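PDB 2I2X: methanol--corrinoid protein co-methyltransferase from Methanosarcina barkeri, which transfers the methyl group of methanol to the cob(I)amide carried by its partner protein MtaC, a zinc-dependent step of methanogenesis. Local coordinates for residues E71-V76 with Y116-A121; K4-M9 with T280-T285. All coordinates share one frame; numbering follows the deposited sequence.

Contact 1: E71-V76 with Y116-A121; sequences ERMVQV and YGIKCA
Val74 lays both methyls over one face of the Tyr116 ring, CG2 toward the hydroxyl end and CG1 toward CG and CD2. CG2 of Val74 lies 4.1 Å from the centroid of the Tyr116 ring and only 13° off its normal, a CH-pi contact, while Val74 CG1 approaches Tyr116 CD2 (3.8 Å). Ile118 comes in beside them with its chain extended (chi1 180°, chi2 171°), which carries CD1 to 3.6 Å from Met73 CB and to the flank of Val74 CG1. With only an alanine at position 74, both methyls would be gone, and a gap would probably open between the Tyr116 face and Ile118 CD1. Along the polar rim, a water donates to Glu71 OE1 (2.9 Å) and sits near Tyr116 OH, at a distance too short to be trusted in detail. Ile81 of strand 80-86 touches Met73 and Ile118; Leu234 of the second MtaB subunit packs on Val74 and Tyr116. The end of helix 55-76 thus packs against the residues flanking Gly117, where helix 95-116 gives way to strand 119-126. All direct contacts are apolar or CH-pi, so the fit depends on shape, while Gln75 and Tyr112 hold the Glu71 carboxylate.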
ATOM      1  N   GLU A  71       8.333   8.548  12.950  1.00  9.43           N
ATOM      2  CA  GLU A  71       9.561   8.793  12.245  1.00 10.04           C
ATOM      3  C   GLU A  71       9.221   9.229  10.814  1.00  9.50           C
ATOM      4  O   GLU A  71       9.667  10.279  10.362  1.00  9.80           O
ATOM      5  CB  GLU A  71      10.460   7.536  12.308  1.00 10.38           C
ATOM      6  CG  GLU A  71      11.853   7.679  11.681  1.00 12.16           C
ATOM      7  CD  GLU A  71      12.726   8.779  12.313  1.00 14.93           C
ATOM      8  OE1 GLU A  71      12.472   9.184  13.484  1.00 12.33           O
ATOM      9  OE2 GLU A  71      13.674   9.228  11.606  1.00 15.86           O
ATOM     10  N   ARG A  72       8.362   8.480  10.133  1.00  8.64           N
ATOM     11  CA  ARG A  72       8.032   8.843   8.778  1.00  7.64           C
ATOM     12  C   ARG A  72       7.415  10.225   8.665  1.00  7.28           C
ATOM     13  O   ARG A  72       7.761  10.985   7.769  1.00  7.39           O
ATOM     14  CB  ARG A  72       7.101   7.831   8.120  1.00  7.45           C
ATOM     15  CG  ARG A  72       6.989   8.146   6.621  1.00  8.09           C
ATOM     16  CD  ARG A  72       8.338   7.786   5.890  1.00  9.65           C
ATOM     17  NE  ARG A  72       7.915   7.037   4.740  1.00 11.91           N
ATOM     18  CZ  ARG A  72       8.312   5.831   4.402  1.00 11.89           C
ATOM     19  NH1 ARG A  72       9.278   5.216   5.038  1.00 12.42           N
ATOM     20  NH2 ARG A  72       7.753   5.273   3.355  1.00 14.74           N
ATOM     21  N   MET A  73       6.479  10.540   9.554  1.00  6.91           N
ATOM     22  CA  MET A  73       5.764  11.799   9.478  1.00  6.54           C
ATOM     23  C   MET A  73       6.746  12.960   9.544  1.00  6.82           C
ATOM     24  O   MET A  73       6.605  13.916   8.784  1.00  7.15           O
ATOM     25  CB  MET A  73       4.712  11.916  10.585  1.00  6.78           C
ATOM     26  CG  MET A  73       3.506  10.963  10.469  1.00  6.83           C
ATOM     27  SD  MET A  73       2.740  10.931   8.831  1.00  9.65           S
ATOM     28  CE  MET A  73       1.608  12.201   9.111  1.00 11.11           C
ATOM     29  N   VAL A  74       7.751  12.877  10.414  1.00  6.39           N
ATOM     30  CA  VAL A  74       8.653  14.009  10.589  1.00  6.49           C
ATOM     31  C   VAL A  74       9.671  14.057   9.437  1.00  6.79           C
ATOM     32  O   VAL A  74      10.121  15.127   9.051  1.00  6.33           O
ATOM     33  CB  VAL A  74       9.322  14.082  12.026  1.00  6.46           C
ATOM     34  CG1 VAL A  74       8.229  14.136  13.152  1.00  7.16           C
ATOM     35  CG2 VAL A  74      10.265  12.929  12.258  1.00  4.20           C
ATOM     36  N   GLN A  75       9.989  12.895   8.872  1.00  6.97           N
ATOM     37  CA  GLN A  75      10.901  12.827   7.739  1.00  6.90           C
ATOM     38  C   GLN A  75      10.294  13.431   6.484  1.00  7.13           C
ATOM     39  O   GLN A  75      11.025  13.868   5.605  1.00  8.74           O
ATOM     40  CB  GLN A  75      11.342  11.391   7.459  1.00  6.46           C
ATOM     41  CG  GLN A  75      12.318  10.816   8.485  1.00  7.38           C
ATOM     42  CD  GLN A  75      13.754  11.364   8.400  1.00  8.87           C
ATOM     43  OE1 GLN A  75      14.051  12.306   7.667  1.00  9.43           O
ATOM     44  NE2 GLN A  75      14.644  10.772   9.185  1.00  8.99           N
ATOM     45  N   VAL A  76       8.972  13.478   6.379  1.00  6.17           N
ATOM     46  CA  VAL A  76       8.377  13.975   5.143  1.00  4.94           C
ATOM     47  C   VAL A  76       7.735  15.350   5.373  1.00  4.62           C
ATOM     48  O   VAL A  76       7.213  15.983   4.444  1.00  4.43           O
ATOM     49  CB  VAL A  76       7.420  12.923   4.488  1.00  4.84           C
ATOM     50  CG1 VAL A  76       6.894  13.414   3.130  1.00  3.96           C
ATOM     51  CG2 VAL A  76       8.124  11.596   4.333  1.00  3.42           C
ATOM     52  N   TYR A 116       9.831  17.722  17.990  1.00 15.39           N
ATOM     53  CA  TYR A 116       9.543  18.336  16.710  1.00 13.74           C
ATOM     54  C   TYR A 116       8.304  19.228  16.684  1.00 12.61           C
ATOM     55  O   TYR A 116       8.125  19.981  15.738  1.00 11.83           O
ATOM     56  CB  TYR A 116       9.384  17.250  15.647  1.00 14.20           C
ATOM     57  CG  TYR A 116      10.524  16.246  15.518  1.00 13.92           C
ATOM     58  CD1 TYR A 116      11.648  16.526  14.731  1.00 14.25           C
ATOM     59  CD2 TYR A 116      10.461  15.008  16.158  1.00 12.61           C
ATOM     60  CE1 TYR A 116      12.693  15.597  14.600  1.00 12.64           C
ATOM     61  CE2 TYR A 116      11.484  14.072  16.027  1.00 12.25           C
ATOM     62  CZ  TYR A 116      12.603  14.378  15.249  1.00 12.99           C
ATOM     63  OH  TYR A 116      13.615  13.453  15.125  1.00 11.20           O
ATOM     64  N   GLY A 117       7.432  19.124  17.698  1.00 11.96           N
ATOM     65  CA  GLY A 117       6.136  19.830  17.692  1.00 10.00           C
ATOM     66  C   GLY A 117       5.075  19.330  16.702  1.00  9.99           C
ATOM     67  O   GLY A 117       4.162  20.068  16.355  1.00  9.77           O
ATOM     68  N   ILE A 118       5.190  18.082  16.241  1.00  8.89           N
ATOM     69  CA  ILE A 118       4.157  17.458  15.449  1.00  8.23           C
ATOM     70  C   ILE A 118       2.923  17.191  16.339  1.00  8.67           C
ATOM     71  O   ILE A 118       3.056  16.699  17.453  1.00  7.82           O
ATOM     72  CB  ILE A 118       4.667  16.123  14.817  1.00  8.35           C
ATOM     73  CG1 ILE A 118       3.568  15.455  13.986  1.00  6.83           C
ATOM     74  CG2 ILE A 118       5.240  15.162  15.888  1.00  7.77           C
ATOM     75  CD1 ILE A 118       4.055  14.280  13.171  1.00  4.31           C
ATOM     76  N   LYS A 119       1.740  17.558  15.845  1.00  8.74           N
ATOM     77  CA  LYS A 119       0.489  17.338  16.546  1.00  9.18           C
ATOM     78  C   LYS A 119       0.033  15.909  16.318  1.00  8.83           C
ATOM     79  O   LYS A 119       0.075  15.402  15.192  1.00  9.99           O
ATOM     80  CB  LYS A 119      -0.565  18.288  15.998  1.00  9.58           C
ATOM     81  CG  LYS A 119      -0.162  19.756  15.991  1.00 11.62           C
ATOM     82  CD  LYS A 119      -0.884  20.434  14.842  1.00 15.94           C
ATOM     83  CE  LYS A 119      -1.422  21.769  15.211  1.00 18.29           C
ATOM     84  NZ  LYS A 119      -0.383  22.756  15.493  1.00 22.13           N
ATOM     85  N   CYS A 120      -0.393  15.246  17.371  1.00  8.12           N
ATOM     86  CA  CYS A 120      -0.924  13.894  17.232  1.00  7.49           C
ATOM     87  C   CYS A 120      -1.901  13.510  18.345  1.00  7.11           C
ATOM     88  O   CYS A 120      -1.954  14.162  19.395  1.00  7.81           O
ATOM     89  CB  CYS A 120       0.229  12.917  17.213  1.00  7.13           C
ATOM     90  SG  CYS A 120       1.320  13.219  18.573  1.00  7.38           S
ATOM     91  N   ALA A 121      -2.687  12.463  18.110  1.00  6.39           N
ATOM     92  CA  ALA A 121      -3.659  11.980  19.094  1.00  5.92           C
ATOM     93  C   ALA A 121      -3.742  10.487  18.924  1.00  6.18           C
ATOM     94  O   ALA A 121      -3.443   9.962  17.858  1.00  7.12           O
ATOM     95  CB  ALA A 121      -5.052  12.647  18.906  1.00  5.47           C
TER
HETATM   96  O   HOH W   1      13.663  11.014  15.333  1.00 11.87           O

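Contact 2: K4-M9 with T280-T285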
ATOM      1  N   LYS A   4     -30.494  12.161  23.890  1.00 32.74           N
ATOM      2  CA  LYS A   4     -31.063  13.435  23.400  1.00 31.30           C
ATOM      3  C   LYS A   4     -31.135  13.498  21.866  1.00 28.94           C
ATOM      4  O   LYS A   4     -30.133  13.723  21.196  1.00 29.04           O
ATOM      5  CB  LYS A   4     -30.299  14.638  24.001  1.00 31.80           C
ATOM      6  CG  LYS A   4     -30.849  16.036  23.628  1.00 34.13           C
ATOM      7  CD  LYS A   4     -32.287  16.253  24.121  1.00 39.70           C
ATOM      8  CE  LYS A   4     -32.838  17.638  23.705  1.00 42.51           C
ATOM      9  NZ  LYS A   4     -33.154  17.754  22.235  1.00 42.97           N
ATOM     10  N   ARG A   5     -32.327  13.322  21.317  1.00 26.44           N
ATOM     11  CA  ARG A   5     -32.462  12.994  19.894  1.00 24.19           C
ATOM     12  C   ARG A   5     -32.427  14.180  18.936  1.00 21.81           C
ATOM     13  O   ARG A   5     -32.841  15.263  19.296  1.00 21.69           O
ATOM     14  CB  ARG A   5     -33.681  12.103  19.672  1.00 24.24           C
ATOM     15  CG  ARG A   5     -33.831  11.118  20.811  1.00 25.93           C
ATOM     16  CD  ARG A   5     -34.191   9.735  20.365  1.00 26.72           C
ATOM     17  NE  ARG A   5     -32.997   8.928  20.262  1.00 27.93           N
ATOM     18  CZ  ARG A   5     -32.789   7.753  20.853  1.00 28.87           C
ATOM     19  NH1 ARG A   5     -33.705   7.174  21.626  1.00 25.36           N
ATOM     20  NH2 ARG A   5     -31.628   7.141  20.638  1.00 30.64           N
ATOM     21  N   TYR A   6     -31.916  13.965  17.723  1.00 19.12           N
ATOM     22  CA  TYR A   6     -31.801  15.038  16.737  1.00 17.27           C
ATOM     23  C   TYR A   6     -33.095  15.222  15.986  1.00 16.55           C
ATOM     24  O   TYR A   6     -33.645  14.270  15.458  1.00 15.90           O
ATOM     25  CB  TYR A   6     -30.639  14.790  15.745  1.00 16.36           C
ATOM     26  CG  TYR A   6     -29.306  15.172  16.311  1.00 14.84           C
ATOM     27  CD1 TYR A   6     -28.756  16.430  16.080  1.00 12.85           C
ATOM     28  CD2 TYR A   6     -28.592  14.279  17.116  1.00 15.79           C
ATOM     29  CE1 TYR A   6     -27.518  16.790  16.644  1.00 11.53           C
ATOM     30  CE2 TYR A   6     -27.359  14.621  17.676  1.00 14.29           C
ATOM     31  CZ  TYR A   6     -26.842  15.881  17.438  1.00 12.48           C
ATOM     32  OH  TYR A   6     -25.644  16.205  17.992  1.00 13.71           O
ATOM     33  N   THR A   7     -33.573  16.459  15.930  1.00 16.66           N
ATOM     34  CA  THR A   7     -34.825  16.769  15.216  1.00 16.82           C
ATOM     35  C   THR A   7     -34.600  17.937  14.291  1.00 17.11           C
ATOM     36  O   THR A   7     -35.544  18.486  13.718  1.00 17.83           O
ATOM     37  CB  THR A   7     -36.050  16.997  16.186  1.00 16.72           C
ATOM     38  OG1 THR A   7     -35.674  17.879  17.247  1.00 17.60           O
ATOM     39  CG2 THR A   7     -36.492  15.660  16.826  1.00 15.21           C
ATOM     40  N   SER A   8     -33.332  18.320  14.134  1.00 16.90           N
ATOM     41  CA  SER A   8     -32.973  19.323  13.132  1.00 16.41           C
ATOM     42  C   SER A   8     -31.568  19.051  12.622  1.00 15.68           C
ATOM     43  O   SER A   8     -30.871  18.224  13.207  1.00 15.96           O
ATOM     44  CB  SER A   8     -33.135  20.750  13.672  1.00 15.94           C
ATOM     45  OG  SER A   8     -32.468  20.871  14.898  1.00 17.26           O
ATOM     46  N   MET A   9     -31.199  19.702  11.514  1.00 14.30           N
ATOM     47  CA  MET A   9     -29.893  19.563  10.864  1.00 12.57           C
ATOM     48  C   MET A   9     -28.932  20.667  11.333  1.00 11.66           C
ATOM     49  O   MET A   9     -29.295  21.832  11.359  1.00 11.89           O
ATOM     50  CB  MET A   9     -30.042  19.714   9.338  1.00 13.26           C
ATOM     51  CG  MET A   9     -31.074  18.853   8.617  1.00 11.11           C
ATOM     52  SD  MET A   9     -30.579  17.156   8.621  1.00 15.64           S
ATOM     53  CE  MET A   9     -29.119  17.146   7.561  1.00 11.84           C
ATOM     54  N   THR A 280     -25.316  16.092  12.619  1.00  8.24           N
ATOM     55  CA  THR A 280     -24.707  16.512  13.885  1.00  8.49           C
ATOM     56  C   THR A 280     -23.758  17.711  13.811  1.00  8.64           C
ATOM     57  O   THR A 280     -23.535  18.389  14.835  1.00  8.95           O
ATOM     58  CB  THR A 280     -23.892  15.370  14.528  1.00  8.57           C
ATOM     59  OG1 THR A 280     -22.813  15.019  13.662  1.00  9.11           O
ATOM     60  CG2 THR A 280     -24.746  14.126  14.776  1.00  8.53           C
ATOM     61  N   GLY A 281     -23.157  17.948  12.644  1.00  7.61           N
ATOM     62  CA  GLY A 281     -22.134  18.996  12.529  1.00  6.89           C
ATOM     63  C   GLY A 281     -20.855  18.607  13.237  1.00  7.22           C
ATOM     64  O   GLY A 281     -20.004  19.458  13.518  1.00  7.19           O
ATOM     65  N   MET A 282     -20.724  17.310  13.522  1.00  7.26           N
ATOM     66  CA  MET A 282     -19.566  16.758  14.210  1.00  7.51           C
ATOM     67  C   MET A 282     -18.580  16.160  13.203  1.00  7.69           C
ATOM     68  O   MET A 282     -19.000  15.744  12.093  1.00  8.21           O
ATOM     69  CB  MET A 282     -20.000  15.689  15.201  1.00  7.05           C
ATOM     70  CG  MET A 282     -20.548  16.287  16.475  1.00  8.40           C
ATOM     71  SD  MET A 282     -21.445  15.083  17.458  1.00  8.35           S
ATOM     72  CE  MET A 282     -21.944  16.076  18.845  1.00  8.94           C
ATOM     73  N   PRO A 283     -17.280  16.131  13.564  1.00  6.61           N
ATOM     74  CA  PRO A 283     -16.284  15.644  12.651  1.00  7.13           C
ATOM     75  C   PRO A 283     -16.301  14.121  12.512  1.00  7.20           C
ATOM     76  O   PRO A 283     -16.706  13.419  13.455  1.00  7.20           O
ATOM     77  CB  PRO A 283     -14.972  16.122  13.294  1.00  6.79           C
ATOM     78  CG  PRO A 283     -15.262  16.049  14.715  1.00  7.39           C
ATOM     79  CD  PRO A 283     -16.659  16.603  14.810  1.00  7.14           C
ATOM     80  N   MET A 284     -15.832  13.626  11.354  1.00  6.34           N
ATOM     81  CA  MET A 284     -15.857  12.190  11.051  1.00  5.94           C
ATOM     82  C   MET A 284     -14.591  11.763  10.307  1.00  6.66           C
ATOM     83  O   MET A 284     -14.101  12.472   9.438  1.00  6.39           O
ATOM     84  CB  MET A 284     -17.062  11.841  10.193  1.00  4.24           C
ATOM     85  CG  MET A 284     -18.408  12.216  10.794  1.00  5.87           C
ATOM     86  SD  MET A 284     -18.913  11.159  12.187  1.00  5.20           S
ATOM     87  CE  MET A 284     -19.742  12.382  13.217  1.00  9.50           C
ATOM     88  N   THR A 285     -14.065  10.593  10.664  1.00  7.09           N
ATOM     89  CA  THR A 285     -13.075   9.942   9.840  1.00  7.35           C
ATOM     90  C   THR A 285     -13.736   9.162   8.709  1.00  7.33           C
ATOM     91  O   THR A 285     -14.827   8.603   8.883  1.00  7.04           O
ATOM     92  CB  THR A 285     -12.233   9.009  10.678  1.00  7.02           C
ATOM     93  OG1 THR A 285     -11.737   9.748  11.792  1.00  9.89           O
ATOM     94  CG2 THR A 285     -11.065   8.490   9.890  1.00  5.60           C
TER
HETATM   95  O   HOH W   2     -24.490  18.424  17.498  1.00  7.81           O
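Tyr6 and Thr280 meet through a methyl and a water, with no direct polar bond between them. The water, in the plane of the Tyr6 ring at its edge, lies a short 2.5 Å from Tyr6 OH, in a bond whose direction is open, and donates to the backbone O of Thr280 (2.8 Å); it links the phenol to the carbonyl at the end of helix 273-280. Over one face of the same ring comes Thr280 CG2, 4.2 Å from the Tyr6 centroid and 26° off the normal. This is a CH-pi contact displaced toward the hydroxyl end, for CG2 of Thr280 is nearest to CZ of Tyr6 (3.8 Å). The two side chains cross at about a right angle. Met282 adds the tip of its extended chain, bringing CE to 3.8 Å from Tyr6 OH.

What turns the Thr280 methyl toward the ring is its torsion: at chi1 63° OG1 stands between the backbone N and the carbonyl carbon, and CG2 falls opposite that carbonyl. OG1 in that place accepts from Met282 N (3.1 Å, N-H...O angle 151°), forming an ST turn around Gly281, the first residue to leave the helix, with positive phi; the same hydroxyl also bonds to Val276 O. Two bonds thereby fix the rotation of Thr280 and present its methyl to Tyr6.

Glu259, at the end of helix 240-259, secures the other partner by accepting from Tyr6 N, and Ile279 of helix 273-280 touches the Tyr6 side chain. From helix 240-259, Leu255 packs on Thr280 and Tyr258 on Met282. The N-terminal segment thus runs across the ends of helices 240-259 and 273-280, just where the chain leaves the second of these and passes Asp308 on its way into barrel strand 285-287, beside strand 309-311.

Contact 1, though farther from the chain centre (about 25 Å against 14 Å, between centres), has more of its touching residues buried, with other subunits packing on it; it joins elements of the barrel itself. Contact 2 is partly buried, is touched by no other protein chain of the assembly, and lays the irregular N-terminal segment on the loop between a helix and a strand. In each, the last residue of a helix, followed by a glycine with positive phi, makes the contact; it supplies the ring in contact 1 and the methyl in contact 2. Their polar sides differ: in contact 1 the water reaches a glutamate side chain, in contact 2 a main-chain carbonyl. The two share no segments.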